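Local structure of periplasmic sugar-binding protein (Chloroflexus aurantiacus, 4RXU) at residues V36-T39 / R44-Q47; A106-G111 / E123-D128; V218-N221 / T226-N229; T295-V300 / S355-A360. The protein probably serves as the solute-binding component of an ABC-type carbohydrate transporter, and holds beta-D-glucopyranose in its binding pocket. One frame throughout, in Å; residues are numbered along the deposited sequence.

Contact 1 (V36-T39 / R44-Q47). With BGC (beta-D-glucopyranose), chain C.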
loop_
_atom_site.group_PDB
_atom_site.type_symbol
_atom_site.label_atom_id
_atom_site.label_comp_id
_atom_site.label_asym_id
_atom_site.label_seq_id
_atom_site.Cartn_x
_atom_site.Cartn_y
_atom_site.Cartn_z
ATOM N N VAL A 36 -2.408 -8.740 14.507
ATOM C CA VAL A 36 -3.020 -7.422 14.724
ATOM C C VAL A 36 -3.017 -6.640 13.438
ATOM O O VAL A 36 -1.965 -6.461 12.823
ATOM C CB VAL A 36 -2.332 -6.627 15.865
ATOM C CG1 VAL A 36 -2.971 -5.248 16.087
ATOM C CG2 VAL A 36 -2.384 -7.414 17.165
ATOM N N LEU A 37 -4.210 -6.234 13.013
ATOM C CA LEU A 37 -4.385 -5.453 11.765
ATOM C C LEU A 37 -4.942 -4.078 12.121
ATOM O O LEU A 37 -5.626 -3.932 13.120
ATOM C CB LEU A 37 -5.306 -6.190 10.797
ATOM C CG LEU A 37 -4.725 -7.520 10.266
ATOM C CD1 LEU A 37 -5.807 -8.223 9.458
ATOM C CD2 LEU A 37 -3.442 -7.347 9.445
ATOM N N PRO A 38 -4.679 -3.060 11.281
ATOM C CA PRO A 38 -4.862 -1.701 11.783
ATOM C C PRO A 38 -6.290 -1.193 11.803
ATOM O O PRO A 38 -6.667 -0.468 12.728
ATOM C CB PRO A 38 -3.991 -0.868 10.835
ATOM C CG PRO A 38 -4.006 -1.665 9.552
ATOM C CD PRO A 38 -3.869 -3.077 10.055
ATOM N N THR A 39 -7.085 -1.564 10.802
ATOM C CA THR A 39 -8.441 -1.038 10.682
ATOM C C THR A 39 -9.237 -1.851 9.683
ATOM O O THR A 39 -8.667 -2.368 8.724
ATOM C CB THR A 39 -8.442 0.463 10.260
ATOM O OG1 THR A 39 -9.781 0.948 10.166
ATOM C CG2 THR A 39 -7.745 0.680 8.932
ATOM N N ARG A 44 -8.155 -2.861 2.153
ATOM C CA ARG A 44 -7.002 -3.746 2.037
ATOM C C ARG A 44 -7.026 -4.813 3.122
ATOM O O ARG A 44 -6.820 -5.990 2.827
ATOM C CB ARG A 44 -5.689 -2.955 2.111
ATOM C CG ARG A 44 -4.431 -3.797 2.328
ATOM C CD ARG A 44 -4.175 -4.865 1.273
ATOM N NE ARG A 44 -3.250 -5.838 1.832
ATOM C CZ ARG A 44 -1.927 -5.716 1.916
ATOM N NH1 ARG A 44 -1.232 -6.648 2.569
ATOM N NH2 ARG A 44 -1.275 -4.705 1.356
ATOM N N TRP A 45 -7.299 -4.395 4.368
ATOM C CA TRP A 45 -7.133 -5.325 5.499
ATOM C C TRP A 45 -8.208 -6.396 5.571
ATOM O O TRP A 45 -8.003 -7.417 6.213
ATOM C CB TRP A 45 -6.943 -4.599 6.847
ATOM C CG TRP A 45 -5.958 -3.511 6.631
ATOM C CD1 TRP A 45 -6.217 -2.192 6.625
ATOM C CD2 TRP A 45 -4.604 -3.658 6.167
ATOM N NE1 TRP A 45 -5.102 -1.485 6.224
ATOM C CE2 TRP A 45 -4.100 -2.371 5.943
ATOM C CE3 TRP A 45 -3.767 -4.750 5.945
ATOM C CZ2 TRP A 45 -2.815 -2.148 5.479
ATOM C CZ3 TRP A 45 -2.491 -4.525 5.498
ATOM C CH2 TRP A 45 -2.025 -3.241 5.271
ATOM N N ILE A 46 -9.324 -6.168 4.896
ATOM C CA ILE A 46 -10.332 -7.197 4.718
ATOM C C ILE A 46 -9.775 -8.339 3.861
ATOM O O ILE A 46 -10.055 -9.510 4.133
ATOM C CB ILE A 46 -11.621 -6.600 4.114
ATOM C CG1 ILE A 46 -12.101 -5.378 4.915
ATOM C CG2 ILE A 46 -12.713 -7.648 4.074
ATOM C CD1 ILE A 46 -12.394 -5.627 6.373
ATOM N N GLN A 47 -8.965 -8.006 2.851
ATOM C CA GLN A 47 -8.311 -9.043 2.051
ATOM C C GLN A 47 -7.413 -9.897 2.952
ATOM O O GLN A 47 -7.503 -11.131 2.972
ATOM C CB GLN A 47 -7.494 -8.466 0.912
ATOM C CG GLN A 47 -8.265 -7.694 -0.154
ATOM C CD GLN A 47 -7.462 -7.628 -1.444
ATOM O OE1 GLN A 47 -7.007 -8.668 -1.961
ATOM N NE2 GLN A 47 -7.261 -6.422 -1.960
HETATM C C2 BGC C . -0.922 -1.150 1.970
HETATM C C3 BGC C . -1.778 -0.947 0.736
HETATM C C4 BGC C . -3.105 -0.323 1.143
HETATM C C5 BGC C . -2.888 0.932 1.990
HETATM C C6 BGC C . -4.167 1.503 2.560
HETATM C C1 BGC C . -0.750 0.246 2.543
HETATM O O1 BGC C . 0.207 0.299 3.559
HETATM O O2 BGC C . 0.329 -1.734 1.590
HETATM O O3 BGC C . -1.975 -2.218 0.122
HETATM O O4 BGC C . -3.791 0.104 -0.050
HETATM O O5 BGC C . -2.014 0.658 3.066
HETATM O O6 BGC C . -4.953 0.503 3.214
#
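W45 lies with its indole against P38 and T39, and the side chains of both cross that of W45 at about a right angle. From CB outward the first partner is the carbonyl of T39: W45 CB is 3.4 Å from T39 O. W45 CD1 comes within 3.2 Å of T39 O, which lies at the ring edge, near its plane. T39 O is buried here and has no hydrogen-bonding partner in the model. The next atom, W45 NE1, is hydrogen-bonded to E42 OE1 and sits beneath the proline. P38 CG makes a CH-pi contact over the face of the five-membered ring, 3.6 Å from its centroid and 13° off the ring normal. This is the first beta-alpha-beta unit of the fold, strand 29-37, helix 44-59 and strand 61-67, and the sugar pocket opens at the end of the strand. On the benzene side of W45 the packing with L37 is looser, with L37 CD2 4.4 Å from W45 CE3. The tip leans toward glucose, where W45 CZ2 is 3.8 Å from the ring oxygen O5. The face opposite P38 is covered by R44. The R44 chain bends at chi2 (58°), and its guanidinium lies with W45 CZ3 over its centre. From there R44 NH2 donates to glucose O3 at 2.9 Å, with the acceptor in the guanidinium plane. D118 holds the same nitrogen in a salt bridge.

Contact 2 (A106-G111 / E123-D128)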
loop_
_atom_site.group_PDB
_atom_site.type_symbol
_atom_site.label_atom_id
_atom_site.label_comp_id
_atom_site.label_asym_id
_atom_site.label_seq_id
_atom_site.Cartn_x
_atom_site.Cartn_y
_atom_site.Cartn_z
ATOM N N ALA A 106 7.070 -3.751 23.990
ATOM C CA ALA A 106 6.358 -4.514 25.014
ATOM C C ALA A 106 6.334 -5.997 24.672
ATOM O O ALA A 106 6.477 -6.845 25.547
ATOM C CB ALA A 106 4.937 -3.992 25.215
ATOM N N ALA A 107 6.137 -6.310 23.401
ATOM C CA ALA A 107 6.166 -7.698 22.959
ATOM C C ALA A 107 7.544 -8.280 23.186
ATOM O O ALA A 107 7.700 -9.364 23.792
ATOM C CB ALA A 107 5.796 -7.782 21.481
ATOM N N ARG A 108 8.574 -7.587 22.698
ATOM C CA ARG A 108 9.953 -8.096 22.885
ATOM C C ARG A 108 10.269 -8.310 24.366
ATOM O O ARG A 108 10.936 -9.290 24.739
ATOM C CB ARG A 108 11.026 -7.186 22.278
ATOM C CG ARG A 108 12.461 -7.688 22.524
ATOM C CD ARG A 108 13.513 -6.735 21.993
ATOM N NE ARG A 108 13.283 -5.407 22.530
ATOM C CZ ARG A 108 14.033 -4.347 22.273
ATOM N NH1 ARG A 108 15.100 -4.445 21.491
ATOM N NH2 ARG A 108 13.697 -3.190 22.800
ATOM N N ALA A 109 9.796 -7.402 25.209
ATOM C CA ALA A 109 10.099 -7.476 26.630
ATOM C C ALA A 109 9.492 -8.685 27.317
ATOM O O ALA A 109 9.961 -9.102 28.388
ATOM C CB ALA A 109 9.664 -6.185 27.296
ATOM N N ALA A 110 8.448 -9.237 26.705
ATOM C CA ALA A 110 7.788 -10.422 27.205
ATOM C C ALA A 110 8.241 -11.684 26.478
ATOM O O ALA A 110 7.654 -12.744 26.677
ATOM C CB ALA A 110 6.270 -10.251 27.116
ATOM N N GLY A 111 9.301 -11.582 25.677
ATOM C CA GLY A 111 9.840 -12.731 24.977
ATOM C C GLY A 111 9.048 -13.124 23.754
ATOM O O GLY A 111 9.107 -14.271 23.318
ATOM N N GLU A 123 11.474 3.101 14.370
ATOM C CA GLU A 123 12.145 3.799 15.490
ATOM C C GLU A 123 12.294 2.909 16.721
ATOM O O GLU A 123 12.189 3.349 17.876
ATOM C CB GLU A 123 11.430 5.101 15.832
ATOM C CG GLU A 123 11.384 6.126 14.702
ATOM C CD GLU A 123 12.734 6.487 14.084
ATOM O OE1 GLU A 123 13.799 6.192 14.656
ATOM O OE2 GLU A 123 12.725 7.095 12.994
ATOM N N THR A 124 12.557 1.644 16.449
ATOM C CA THR A 124 12.886 0.666 17.486
ATOM C C THR A 124 13.628 -0.511 16.918
ATOM O O THR A 124 13.452 -0.892 15.760
ATOM C CB THR A 124 11.661 0.122 18.264
ATOM O OG1 THR A 124 12.108 -0.840 19.231
ATOM C CG2 THR A 124 10.632 -0.523 17.366
ATOM N N ASP A 125 14.443 -1.118 17.760
ATOM C CA ASP A 125 15.080 -2.356 17.286
ATOM C C ASP A 125 14.275 -3.619 17.670
ATOM O O ASP A 125 14.694 -4.723 17.333
ATOM C CB ASP A 125 16.565 -2.440 17.644
ATOM C CG ASP A 125 16.813 -2.357 19.104
ATOM O OD1 ASP A 125 15.841 -2.281 19.878
ATOM O OD2 ASP A 125 18.002 -2.357 19.480
ATOM N N ALA A 126 13.100 -3.421 18.269
ATOM C CA ALA A 126 12.188 -4.485 18.649
ATOM C C ALA A 126 11.352 -5.001 17.490
ATOM O O ALA A 126 10.196 -5.323 17.681
ATOM C CB ALA A 126 11.264 -4.016 19.783
ATOM N N VAL A 127 11.924 -5.081 16.298
ATOM C CA VAL A 127 11.247 -5.725 15.182
ATOM C C VAL A 127 12.157 -6.848 14.689
ATOM O O VAL A 127 13.311 -6.569 14.330
ATOM C CB VAL A 127 10.932 -4.742 14.041
ATOM C CG1 VAL A 127 10.146 -5.470 12.978
ATOM C CG2 VAL A 127 10.188 -3.512 14.549
ATOM N N ASP A 128 11.677 -8.094 14.703
ATOM C CA ASP A 128 12.525 -9.236 14.313
ATOM C C ASP A 128 12.545 -9.465 12.806
ATOM O O ASP A 128 13.594 -9.722 12.235
ATOM C CB ASP A 128 12.109 -10.482 15.071
ATOM C CG ASP A 128 12.296 -10.297 16.550
ATOM O OD1 ASP A 128 13.455 -10.163 16.979
ATOM O OD2 ASP A 128 11.291 -10.199 17.264
HETATM O O HOH W 1 17.966 -2.972 22.128
#
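R108 reaches across from its helix to D125 and A126. R108 and D125 are each modelled in two conformers. The salt bridge, the water link and the guanidinium's place over A126 hold for the conformer described and are less certain than the loop's own bonds. R108 NH1 donates to D125 OD1 at 2.8 Å, with a bent N-H...O angle of 138°. The nitrogen meets OD1 from above the carboxylate plane. The guanidinium and carboxylate planes are 76° apart, so this is a single-bond bridge and not a flat two-bond one. A water takes a second, weak bond from R108 NH1 and donates to D125 OD2 at 2.7 Å. The R108 chain is extended up to its bend at chi3, which lays the guanidinium over A126. A126 CB sits over one face, 3.7 Å from R108 NE. In the loop, T124 OG1 accepts from A126 N at 2.9 Å, nearly straight at 166°, which makes an ST turn. The same hydroxyl is also hydrogen-bonded to E105 of the helix. D128 OD2 is taken up by V114 N, and T124 O by N328 ND2. A Schellman motif ends the helix: G111 N bonds R108 O at 3.0 Å, and V112 N bonds A107 O. The contact thus fastens the end of helix 101-109 to the loop between strands 113-117 and 129-133, with A107 packed on V114 of the first strand.

Contact 3 (V218-N221 / T226-N229)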
loop_
_atom_site.group_PDB
_atom_site.type_symbol
_atom_site.label_atom_id
_atom_site.label_comp_id
_atom_site.label_asym_id
_atom_site.label_seq_id
_atom_site.Cartn_x
_atom_site.Cartn_y
_atom_site.Cartn_z
ATOM N N VAL A 218 -0.821 16.407 -0.911
ATOM C CA VAL A 218 -1.516 15.479 -1.828
ATOM C C VAL A 218 -2.047 14.221 -1.142
ATOM O O VAL A 218 -2.439 13.280 -1.803
ATOM C CB VAL A 218 -0.671 15.120 -3.084
ATOM C CG1 VAL A 218 -0.189 16.385 -3.789
ATOM C CG2 VAL A 218 0.502 14.193 -2.762
ATOM N N THR A 219 -2.123 14.223 0.182
ATOM C CA THR A 219 -2.500 13.007 0.893
ATOM C C THR A 219 -3.978 12.713 0.767
ATOM O O THR A 219 -4.820 13.600 0.898
ATOM C CB THR A 219 -2.054 12.982 2.379
ATOM O OG1 THR A 219 -2.343 11.690 2.920
ATOM C CG2 THR A 219 -2.755 14.048 3.231
ATOM N N THR A 220 -4.252 11.439 0.528
ATOM C CA THR A 220 -5.592 10.889 0.563
ATOM C C THR A 220 -5.935 10.352 1.941
ATOM O O THR A 220 -7.089 10.013 2.196
ATOM C CB THR A 220 -5.716 9.718 -0.393
ATOM O OG1 THR A 220 -4.846 8.658 0.052
ATOM C CG2 THR A 220 -5.364 10.115 -1.784
ATOM N N ASN A 221 -4.925 10.213 2.814
ATOM C CA ASN A 221 -5.109 9.551 4.116
ATOM C C ASN A 221 -5.735 8.152 3.986
ATOM O O ASN A 221 -6.411 7.671 4.907
ATOM C CB ASN A 221 -5.947 10.422 5.048
ATOM C CG ASN A 221 -5.174 11.607 5.576
ATOM O OD1 ASN A 221 -3.974 11.532 5.786
ATOM N ND2 ASN A 221 -5.867 12.700 5.807
ATOM N N THR A 226 -11.808 11.653 1.275
ATOM C CA THR A 226 -10.677 12.560 1.334
ATOM C C THR A 226 -10.035 12.657 -0.058
ATOM O O THR A 226 -9.752 13.756 -0.550
ATOM C CB THR A 226 -9.644 12.130 2.395
ATOM O OG1 THR A 226 -10.272 12.061 3.688
ATOM C CG2 THR A 226 -8.473 13.100 2.435
ATOM N N ALA A 227 -9.843 11.515 -0.717
ATOM C CA ALA A 227 -9.295 11.516 -2.073
ATOM C C ALA A 227 -10.217 12.224 -3.061
ATOM O O ALA A 227 -9.773 13.044 -3.853
ATOM C CB ALA A 227 -9.089 10.090 -2.524
ATOM N N LYS A 228 -11.501 11.884 -3.031
ATOM C CA LYS A 228 -12.422 12.495 -3.987
ATOM C C LYS A 228 -12.447 14.006 -3.816
ATOM O O LYS A 228 -12.362 14.758 -4.790
ATOM C CB LYS A 228 -13.842 11.944 -3.855
ATOM C CG LYS A 228 -14.755 12.445 -4.974
ATOM C CD LYS A 228 -16.077 11.721 -5.026
ATOM C CE LYS A 228 -16.781 12.062 -6.320
ATOM N NZ LYS A 228 -18.205 11.677 -6.284
ATOM N N ASN A 229 -12.558 14.440 -2.570
ATOM C CA ASN A 229 -12.581 15.870 -2.281
ATOM C C ASN A 229 -11.324 16.616 -2.679
ATOM O O ASN A 229 -11.407 17.730 -3.215
ATOM C CB ASN A 229 -12.860 16.083 -0.815
ATOM C CG ASN A 229 -14.252 15.676 -0.467
ATOM O OD1 ASN A 229 -15.077 15.428 -1.355
ATOM N ND2 ASN A 229 -14.534 15.595 0.790
HETATM O O HOH W 2 -8.614 12.520 5.685
#
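The contact of T220 with T226 and A227 is a short-range van der Waals contact with no direct hydrogen bond across it, bridged at its rim by a water. It lies where the loop after helix 208-218 turns into helix 224-237. The carbonyl of T220 is covered by the T226 side chain. T226 CB is 3.3 Å from T220 O, and the T226 methyl, CG2, is 3.4 Å from it. Beside this, T220 CG2 meets A227 CB at 3.8 Å. The T220 torsion (chi1 64°) sets that methyl beside the backbone N and facing the alanine. It also puts OG1 between the backbone N and the carbonyl carbon, and there the hydroxyl is hydrogen-bonded to A161 O and W222 N. The bridging water accepts from N221 ND2 at 2.8 Å and donates to T226 OG1 at 2.6 Å. T226 OG1 is also bonded to D223 OD2, so it has partners on both the water and the protein side. The loop itself is shaped by T219. Its OG1 accepts from N221 N at 3.0 Å, with an N-H...O angle of 153°, and is bonded to G162 O as well. T220 and A227 both pack on T255 of helix 253-264, which closes the inner side of the contact. W222, one of the glucose pocket residues, follows directly, and the T220 side chain is about 8 Å from the sugar. The linker between two successive helices is turned by an ST turn at T219 and packs back on the start of helix 224-237, at the edge of the sugar pocket in the lobe built on the four-stranded parallel sheet.

Contact 4 (T295-V300 / S355-A360). With BGC (beta-D-glucopyranose), chain C.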
loop_
_atom_site.group_PDB
_atom_site.type_symbol
_atom_site.label_atom_id
_atom_site.label_comp_id
_atom_site.label_asym_id
_atom_site.label_seq_id
_atom_site.Cartn_x
_atom_site.Cartn_y
_atom_site.Cartn_z
ATOM N N THR A 295 -3.857 -1.467 -12.020
ATOM C CA THR A 295 -3.631 -1.664 -10.603
ATOM C C THR A 295 -2.371 -2.517 -10.429
ATOM O O THR A 295 -2.071 -3.398 -11.230
ATOM C CB THR A 295 -4.843 -2.316 -9.874
ATOM O OG1 THR A 295 -4.674 -2.241 -8.448
ATOM C CG2 THR A 295 -5.028 -3.775 -10.293
ATOM N N VAL A 296 -1.643 -2.258 -9.356
ATOM C CA VAL A 296 -0.533 -3.102 -8.957
ATOM C C VAL A 296 -1.081 -4.233 -8.079
ATOM O O VAL A 296 -1.639 -3.999 -7.005
ATOM C CB VAL A 296 0.623 -2.346 -8.279
ATOM C CG1 VAL A 296 1.699 -3.337 -7.879
ATOM C CG2 VAL A 296 1.199 -1.295 -9.228
ATOM N N PHE A 297 -0.944 -5.462 -8.575
ATOM C CA PHE A 297 -1.442 -6.650 -7.886
ATOM C C PHE A 297 -0.390 -7.108 -6.899
ATOM O O PHE A 297 0.743 -7.357 -7.277
ATOM C CB PHE A 297 -1.712 -7.763 -8.905
ATOM C CG PHE A 297 -1.985 -9.123 -8.304
ATOM C CD1 PHE A 297 -2.932 -9.278 -7.295
ATOM C CD2 PHE A 297 -1.299 -10.249 -8.744
ATOM C CE1 PHE A 297 -3.183 -10.523 -6.753
ATOM C CE2 PHE A 297 -1.558 -11.502 -8.198
ATOM C CZ PHE A 297 -2.490 -11.628 -7.196
ATOM N N LYS A 298 -0.793 -7.213 -5.637
ATOM C CA LYS A 298 0.041 -7.687 -4.539
ATOM C C LYS A 298 -0.629 -8.941 -3.978
ATOM O O LYS A 298 -1.713 -8.854 -3.405
ATOM C CB LYS A 298 0.190 -6.591 -3.473
ATOM C CG LYS A 298 0.505 -5.210 -4.052
ATOM C CD LYS A 298 1.090 -4.209 -3.087
ATOM C CE LYS A 298 0.209 -4.009 -1.877
ATOM N NZ LYS A 298 0.707 -2.837 -1.101
ATOM N N ASP A 299 -0.033 -10.107 -4.221
ATOM C CA ASP A 299 -0.703 -11.356 -3.920
ATOM C C ASP A 299 -0.700 -11.588 -2.418
ATOM O O ASP A 299 0.257 -12.093 -1.850
ATOM C CB ASP A 299 -0.047 -12.510 -4.694
ATOM C CG ASP A 299 -0.864 -13.776 -4.683
ATOM O OD1 ASP A 299 -1.699 -13.956 -3.757
ATOM O OD2 ASP A 299 -0.665 -14.591 -5.611
ATOM N N VAL A 300 -1.805 -11.192 -1.795
ATOM C CA VAL A 300 -1.987 -11.329 -0.354
ATOM C C VAL A 300 -1.910 -12.777 0.105
ATOM O O VAL A 300 -1.558 -13.048 1.248
ATOM C CB VAL A 300 -3.302 -10.634 0.096
ATOM C CG1 VAL A 300 -3.556 -10.854 1.583
ATOM C CG2 VAL A 300 -3.252 -9.136 -0.185
ATOM N N SER A 355 -4.425 -17.294 -12.042
ATOM C CA SER A 355 -3.679 -17.460 -10.794
ATOM C C SER A 355 -4.528 -17.986 -9.629
ATOM O O SER A 355 -4.000 -18.301 -8.564
ATOM C CB SER A 355 -3.111 -16.123 -10.378
ATOM O OG SER A 355 -4.170 -15.222 -10.032
ATOM N N GLY A 356 -5.837 -18.025 -9.806
ATOM C CA GLY A 356 -6.739 -18.413 -8.732
ATOM C C GLY A 356 -7.081 -17.370 -7.691
ATOM O O GLY A 356 -7.812 -17.664 -6.753
ATOM N N TYR A 357 -6.581 -16.154 -7.857
ATOM C CA TYR A 357 -6.818 -15.132 -6.857
ATOM C C TYR A 357 -8.303 -14.834 -6.705
ATOM O O TYR A 357 -8.855 -14.841 -5.578
ATOM C CB TYR A 357 -6.057 -13.857 -7.202
ATOM C CG TYR A 357 -5.858 -12.926 -6.028
ATOM C CD1 TYR A 357 -4.910 -13.207 -5.079
ATOM C CD2 TYR A 357 -6.632 -11.775 -5.864
ATOM C CE1 TYR A 357 -4.704 -12.383 -3.976
ATOM C CE2 TYR A 357 -6.406 -10.926 -4.796
ATOM C CZ TYR A 357 -5.431 -11.242 -3.843
ATOM O OH TYR A 357 -5.155 -10.399 -2.764
ATOM N N TYR A 358 -8.949 -14.629 -7.850
ATOM C CA TYR A 358 -10.384 -14.396 -7.903
ATOM C C TYR A 358 -11.058 -15.326 -8.886
ATOM O O TYR A 358 -10.464 -15.712 -9.870
ATOM C CB TYR A 358 -10.718 -12.975 -8.356
ATOM C CG TYR A 358 -10.286 -11.850 -7.438
ATOM C CD1 TYR A 358 -10.478 -11.925 -6.072
ATOM C CD2 TYR A 358 -9.731 -10.702 -7.947
ATOM C CE1 TYR A 358 -10.132 -10.880 -5.237
ATOM C CE2 TYR A 358 -9.369 -9.646 -7.101
ATOM C CZ TYR A 358 -9.586 -9.746 -5.748
ATOM O OH TYR A 358 -9.232 -8.717 -4.888
ATOM N N SER A 359 -12.317 -15.640 -8.620
ATOM C CA SER A 359 -13.150 -16.311 -9.611
ATOM C C SER A 359 -13.579 -15.326 -10.694
ATOM O O SER A 359 -13.911 -14.165 -10.417
ATOM C CB SER A 359 -14.365 -16.940 -8.944
ATOM O OG SER A 359 -15.306 -17.395 -9.916
ATOM N N ALA A 360 -13.580 -15.794 -11.944
ATOM C CA ALA A 360 -14.064 -14.968 -13.052
ATOM C C ALA A 360 -15.497 -14.471 -12.821
ATOM O O ALA A 360 -15.871 -13.391 -13.294
ATOM C CB ALA A 360 -14.007 -15.750 -14.350
HETATM C C2 BGC C . -0.922 -1.150 1.970
HETATM C C3 BGC C . -1.778 -0.947 0.736
HETATM C C4 BGC C . -3.105 -0.323 1.143
HETATM C C5 BGC C . -2.888 0.932 1.990
HETATM C C6 BGC C . -4.167 1.503 2.560
HETATM C C1 BGC C . -0.750 0.246 2.543
HETATM O O1 BGC C . 0.207 0.299 3.559
HETATM O O2 BGC C . 0.329 -1.734 1.590
HETATM O O3 BGC C . -1.975 -2.218 0.122
HETATM O O4 BGC C . -3.791 0.104 -0.050
HETATM O O5 BGC C . -2.014 0.658 3.066
HETATM O O6 BGC C . -4.953 0.503 3.214
#
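Every close contact here is made to Y357: one face of its ring takes the edge of F297, while a carboxylate oxygen of D299 lies at its rim. The aromatic pair is T-shaped, with centroids 4.7 Å apart and planes at 79°. F297 belongs to strand 295-298, which pairs antiparallel with strand 332-343 in the larger sheet of this two-lobed, type I periplasmic binding protein fold. F297 CE1 sits over the centre of the tyrosine ring, and F297 CZ is 3.6 Å from Y357 CD1. D299 OD1 comes to 3.4 Å from Y357 CE1, near the ring plane, and the carboxylate stands 88° to that plane. D299 has other work too: it is the N-cap of helix 300-315, and its OD2 forms a salt bridge with R301. R51 of helix 44-59 makes a cation-pi contact with Y357. On the other side of the strand K298 turns to the sugar. Its chain bends at chi3 (-56°), and NZ donates to glucose O2 at 2.9 Å and to O3 at 3.0 Å. Q277 OE1 is a further partner of that nitrogen. At the far end of the tyrosine, Y357 OH, hydrogen-bonded to Q47 OE1, also touches V300 CB at 3.4 Å.

In the fold
Contacts 1 and 4 meet directly, and both reach glucose. Their centres are 17 Å apart, but Q47 OE1 of contact 1 and Y357 OH of contact 4 form a probable hydrogen bond at 2.7 Å. R44 NH2 also packs on K298 CE at 3.6 Å, so the two charged chains that share glucose O3 lie side by side. Contact 3 borders the pocket from the other lobe. Its nearest atoms are about 8 Å from contact 1 and about 13 Å from contact 4. Contact 2 lies away from the sugar, with its centre 33 Å from those of contacts 3 and 4. Its nearest atoms are about 9 Å from contact 1.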